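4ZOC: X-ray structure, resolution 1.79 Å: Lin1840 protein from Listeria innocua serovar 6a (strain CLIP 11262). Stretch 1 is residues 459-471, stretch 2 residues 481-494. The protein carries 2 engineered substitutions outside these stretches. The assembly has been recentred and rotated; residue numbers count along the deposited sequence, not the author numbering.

Stretch 1 459-471: VVVLALGEKNEWG
Stretch 2 (481-494) RLPEAQYQLAKFVQ

A β-strand packed antiparallel against an α-helix illustrates how an apolar interface can be pinned at one end by a single amide side chain that reads the strand backbone. Strand 459-465 and helix 484-494 run with their N-to-C directions 162° apart, their axes approaching to 9.2 Å, and the two stretches bury 514 Å² between them, both sides summed. The nearest CA atoms pair Leu462 CA with Ala490 CA (7.4 Å), Leu464 CA with Gln486 CA (6.8 Å) and Glu466 CA with Leu482 CA (6.6 Å).

Extended backbone angles, phi/psi near -110/120 for most of the strand, alternate its side chains, so Val460 (t), Leu462 (chi1 t, chi2 p) and Leu464 (m, t) point toward the helix. The helix, at about -62/-40, answers with Gln486, Leu489 and Val493 (t). The facing valines and leucines are buried, which suits their apolar side chains. Val460 CG1 meets Val493 CG1 at 3.8 Å; Leu462 CD1 lies 3.8 Å from Leu489 CD2, while Leu462 CD2 comes within 3.5 Å of Ala490 CA, an approach compatible with alanine's short side chain. Leu489 (t, p) also reaches Leu464, CD2 to CD2 at 4.3 Å.

At the strand's end, Gln486 (m, t, chi3 33°) accepts from Gly465 N through OE1 at 2.8 Å and donates through NE2 to Gly465 O at 2.9 Å, satisfying both backbone groups of one residue. Glycine fits here: at phi/psi 164/180 a CB would jam against the preceding carbonyl oxygen.

Just before the helix, Leu482 (m, t) points its CA-to-CB bond sideways, but its end comes nearer, bringing CD1 to 4.2 Å from Leu464 CB and CD2 to 3.7 Å from Gly465 C. One water donates to both Glu466 OE2 (2.8 Å) and Arg481 O (2.9 Å), bridging the loops. Pro483, the helix N-cap, sets its CG 3.4 Å from CH2 of Trp470 (chi1 m, chi2 -16°), obliquely to the indole; Trp470 closes a 3-10 segment, its N hydrogen-bonded to Lys467 O at 3.1 Å.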

# COMPACT_ATOMS: atom_id res chain seq x y z
N VAL A 459 29.88 7.64 30.77
CA VAL A 459 29.14 7.36 29.51
C VAL A 459 27.74 6.91 29.91
O VAL A 459 27.49 6.39 31.06
CB VAL A 459 29.80 6.26 28.67
CG1 VAL A 459 31.23 6.63 28.30
CG2 VAL A 459 29.81 4.97 29.43
N VAL A 460 26.80 7.08 28.99
CA VAL A 460 25.44 6.78 29.26
C VAL A 460 25.05 5.68 28.32
O VAL A 460 25.33 5.75 27.13
CB VAL A 460 24.53 7.96 29.00
CG1 VAL A 460 23.07 7.67 29.33
CG2 VAL A 460 25.03 9.22 29.72
N VAL A 461 24.51 4.63 28.88
CA VAL A 461 23.85 3.59 28.11
C VAL A 461 22.34 3.89 28.31
O VAL A 461 21.77 3.65 29.42
CB VAL A 461 24.21 2.15 28.60
CG1 VAL A 461 23.34 1.12 27.84
CG2 VAL A 461 25.63 1.75 28.42
N LEU A 462 21.67 4.34 27.22
CA LEU A 462 20.30 4.80 27.25
C LEU A 462 19.53 3.64 26.65
O LEU A 462 19.61 3.36 25.46
CB LEU A 462 20.15 6.03 26.39
CG LEU A 462 18.73 6.56 26.24
CD1 LEU A 462 17.97 6.78 27.57
CD2 LEU A 462 18.71 7.91 25.50
N ALA A 463 18.82 2.93 27.49
CA ALA A 463 18.13 1.70 27.07
C ALA A 463 16.67 2.00 26.82
O ALA A 463 15.85 2.21 27.79
CB ALA A 463 18.33 0.58 28.13
N LEU A 464 16.33 2.03 25.54
CA LEU A 464 14.99 2.35 25.07
C LEU A 464 14.29 1.19 24.43
O LEU A 464 14.91 0.26 23.90
CB LEU A 464 15.05 3.44 23.99
CG LEU A 464 15.79 4.73 24.41
CD1 LEU A 464 15.83 5.70 23.21
CD2 LEU A 464 15.12 5.33 25.61
N GLY A 465 12.98 1.26 24.36
CA GLY A 465 12.32 0.22 23.54
C GLY A 465 10.84 0.02 23.72
O GLY A 465 10.15 0.76 24.42
N GLU A 466 10.34 -0.94 22.94
CA GLU A 466 8.97 -1.29 22.96
C GLU A 466 8.66 -2.34 24.00
O GLU A 466 9.42 -3.24 24.20
CB GLU A 466 8.53 -1.89 21.60
CG GLU A 466 8.69 -0.96 20.37
CD GLU A 466 8.10 -1.59 19.13
OE1 GLU A 466 8.57 -2.69 18.75
OE2 GLU A 466 7.15 -0.95 18.54
N LYS A 467 7.44 -2.29 24.55
CA LYS A 467 6.87 -3.47 25.21
C LYS A 467 6.57 -4.49 24.14
O LYS A 467 6.12 -4.12 23.02
CB LYS A 467 5.58 -3.17 25.92
CG LYS A 467 5.68 -2.15 27.03
CD LYS A 467 4.34 -2.01 27.72
CE LYS A 467 4.50 -2.10 29.22
NZ LYS A 467 3.70 -0.98 29.74
N ASN A 468 6.72 -5.79 24.46
CA ASN A 468 6.48 -6.76 23.36
C ASN A 468 5.04 -6.75 22.89
O ASN A 468 4.78 -6.99 21.71
CB ASN A 468 6.96 -8.19 23.66
CG ASN A 468 5.97 -9.01 24.40
OD1 ASN A 468 4.90 -9.34 23.88
ND2 ASN A 468 6.26 -9.28 25.64
N GLU A 469 4.10 -6.38 23.77
CA GLU A 469 2.67 -6.40 23.38
C GLU A 469 2.29 -5.32 22.35
O GLU A 469 1.19 -5.29 21.84
CB GLU A 469 1.79 -6.21 24.62
CG GLU A 469 1.95 -4.87 25.27
CD GLU A 469 1.05 -4.65 26.48
OE1 GLU A 469 1.24 -5.28 27.48
OE2 GLU A 469 0.13 -3.86 26.45
N TRP A 470 3.23 -4.43 22.05
CA TRP A 470 2.99 -3.45 20.98
C TRP A 470 3.25 -4.01 19.59
O TRP A 470 3.08 -3.32 18.64
CB TRP A 470 3.82 -2.25 21.23
CG TRP A 470 3.48 -1.51 22.52
CD1 TRP A 470 2.38 -1.65 23.26
CD2 TRP A 470 4.30 -0.51 23.18
NE1 TRP A 470 2.45 -0.87 24.36
CE2 TRP A 470 3.62 -0.16 24.38
CE3 TRP A 470 5.56 0.05 22.91
CZ2 TRP A 470 4.09 0.81 25.28
CZ3 TRP A 470 6.08 1.04 23.83
CH2 TRP A 470 5.32 1.40 25.01
N GLY A 471 3.67 -5.28 19.53
CA GLY A 471 3.83 -6.03 18.31
C GLY A 471 3.28 -7.43 18.49
O GLY A 471 2.50 -7.70 19.40
N ARG A 481 6.66 4.65 15.79
CA ARG A 481 7.46 5.42 16.73
C ARG A 481 7.35 4.81 18.12
O ARG A 481 6.37 4.18 18.44
CB ARG A 481 7.00 6.89 16.72
CG ARG A 481 7.43 7.67 15.52
CD ARG A 481 6.92 9.07 15.64
NE ARG A 481 7.58 9.87 16.66
CZ ARG A 481 8.70 10.55 16.47
NH1 ARG A 481 9.38 10.41 15.36
NH2 ARG A 481 9.22 11.27 17.46
N LEU A 482 8.41 4.98 18.91
CA LEU A 482 8.34 4.72 20.31
C LEU A 482 7.46 5.77 20.93
O LEU A 482 7.11 6.78 20.27
CB LEU A 482 9.76 4.87 20.92
CG LEU A 482 10.89 3.93 20.57
CD1 LEU A 482 12.16 4.39 21.15
CD2 LEU A 482 10.58 2.57 21.10
N PRO A 483 7.00 5.54 22.14
CA PRO A 483 6.31 6.61 22.89
C PRO A 483 7.09 7.88 22.88
O PRO A 483 8.36 7.86 22.98
CB PRO A 483 6.12 6.02 24.27
CG PRO A 483 6.19 4.53 24.10
CD PRO A 483 7.08 4.27 22.91
N GLU A 484 6.42 9.02 22.71
CA GLU A 484 7.19 10.26 22.58
C GLU A 484 8.07 10.57 23.81
O GLU A 484 9.12 11.19 23.66
CB GLU A 484 6.24 11.40 22.25
CG GLU A 484 6.93 12.69 21.99
CD GLU A 484 7.81 12.71 20.73
OE1 GLU A 484 7.62 11.78 19.83
OE2 GLU A 484 8.61 13.75 20.67
N ALA A 485 7.68 10.10 25.00
CA ALA A 485 8.50 10.22 26.20
C ALA A 485 9.89 9.66 26.04
O ALA A 485 10.84 10.16 26.65
CB ALA A 485 7.81 9.57 27.37
N GLN A 486 10.06 8.60 25.23
CA GLN A 486 11.37 8.06 24.99
C GLN A 486 12.24 8.93 24.07
O GLN A 486 13.41 9.07 24.31
CB GLN A 486 11.30 6.63 24.46
CG GLN A 486 10.59 5.71 25.47
CD GLN A 486 10.78 4.24 25.16
OE1 GLN A 486 11.82 3.84 24.64
NE2 GLN A 486 9.77 3.43 25.46
N TYR A 487 11.66 9.53 23.05
CA TYR A 487 12.40 10.51 22.26
C TYR A 487 12.71 11.73 23.12
O TYR A 487 13.84 12.24 23.03
CB TYR A 487 11.65 10.95 21.00
CG TYR A 487 11.36 9.83 20.02
CD1 TYR A 487 12.28 9.49 19.09
CD2 TYR A 487 10.13 9.16 20.01
CE1 TYR A 487 12.05 8.46 18.18
CE2 TYR A 487 9.91 8.10 19.15
CZ TYR A 487 10.84 7.79 18.21
OH TYR A 487 10.53 6.77 17.30
N GLN A 488 11.80 12.13 23.99
CA GLN A 488 12.10 13.24 24.91
C GLN A 488 13.27 12.89 25.84
O GLN A 488 14.08 13.75 26.16
CB GLN A 488 10.87 13.68 25.73
CG GLN A 488 9.70 14.22 24.90
CD GLN A 488 8.39 14.17 25.69
OE1 GLN A 488 8.35 13.80 26.90
NE2 GLN A 488 7.32 14.55 25.05
N LEU A 489 13.28 11.68 26.35
CA LEU A 489 14.41 11.23 27.18
C LEU A 489 15.72 11.26 26.45
O LEU A 489 16.72 11.72 27.00
CB LEU A 489 14.10 9.80 27.77
CG LEU A 489 15.16 9.16 28.61
CD1 LEU A 489 15.59 10.01 29.79
CD2 LEU A 489 14.66 7.77 29.13
N ALA A 490 15.78 10.77 25.23
CA ALA A 490 17.04 10.80 24.46
C ALA A 490 17.51 12.27 24.25
O ALA A 490 18.66 12.57 24.37
CB ALA A 490 16.81 10.12 23.14
N LYS A 491 16.56 13.16 23.97
CA LYS A 491 16.81 14.60 23.83
C LYS A 491 17.36 15.18 25.12
O LYS A 491 18.42 15.81 25.09
CB LYS A 491 15.54 15.33 23.41
CG LYS A 491 15.67 16.83 23.04
CD LYS A 491 14.35 17.38 22.49
CE LYS A 491 13.29 17.53 23.58
NZ LYS A 491 12.19 18.43 23.12
N PHE A 492 16.70 14.89 26.24
CA PHE A 492 17.24 15.26 27.55
C PHE A 492 18.64 14.76 27.86
O PHE A 492 19.46 15.55 28.24
CB PHE A 492 16.26 14.88 28.65
CG PHE A 492 16.74 15.24 30.01
CD1 PHE A 492 16.72 16.56 30.45
CD2 PHE A 492 17.16 14.26 30.87
CE1 PHE A 492 17.17 16.89 31.74
CE2 PHE A 492 17.62 14.58 32.14
CZ PHE A 492 17.59 15.91 32.59
N VAL A 493 18.93 13.46 27.67
CA VAL A 493 20.23 12.88 27.97
C VAL A 493 21.31 13.53 27.11
O VAL A 493 22.43 13.75 27.59
CB VAL A 493 20.16 11.32 27.80
CG1 VAL A 493 21.52 10.75 27.76
CG2 VAL A 493 19.36 10.75 28.96
N GLN A 494 20.96 13.92 25.87
CA GLN A 494 21.95 14.53 24.96
C GLN A 494 22.43 15.86 25.57
O GLN A 494 23.56 16.27 25.39
CB GLN A 494 21.28 14.79 23.64
CG GLN A 494 22.27 15.17 22.58
CD GLN A 494 22.64 16.60 22.58
OE1 GLN A 494 21.84 17.45 22.97
NE2 GLN A 494 23.92 16.90 22.15
O HOH W 1 6.53 1.50 19.65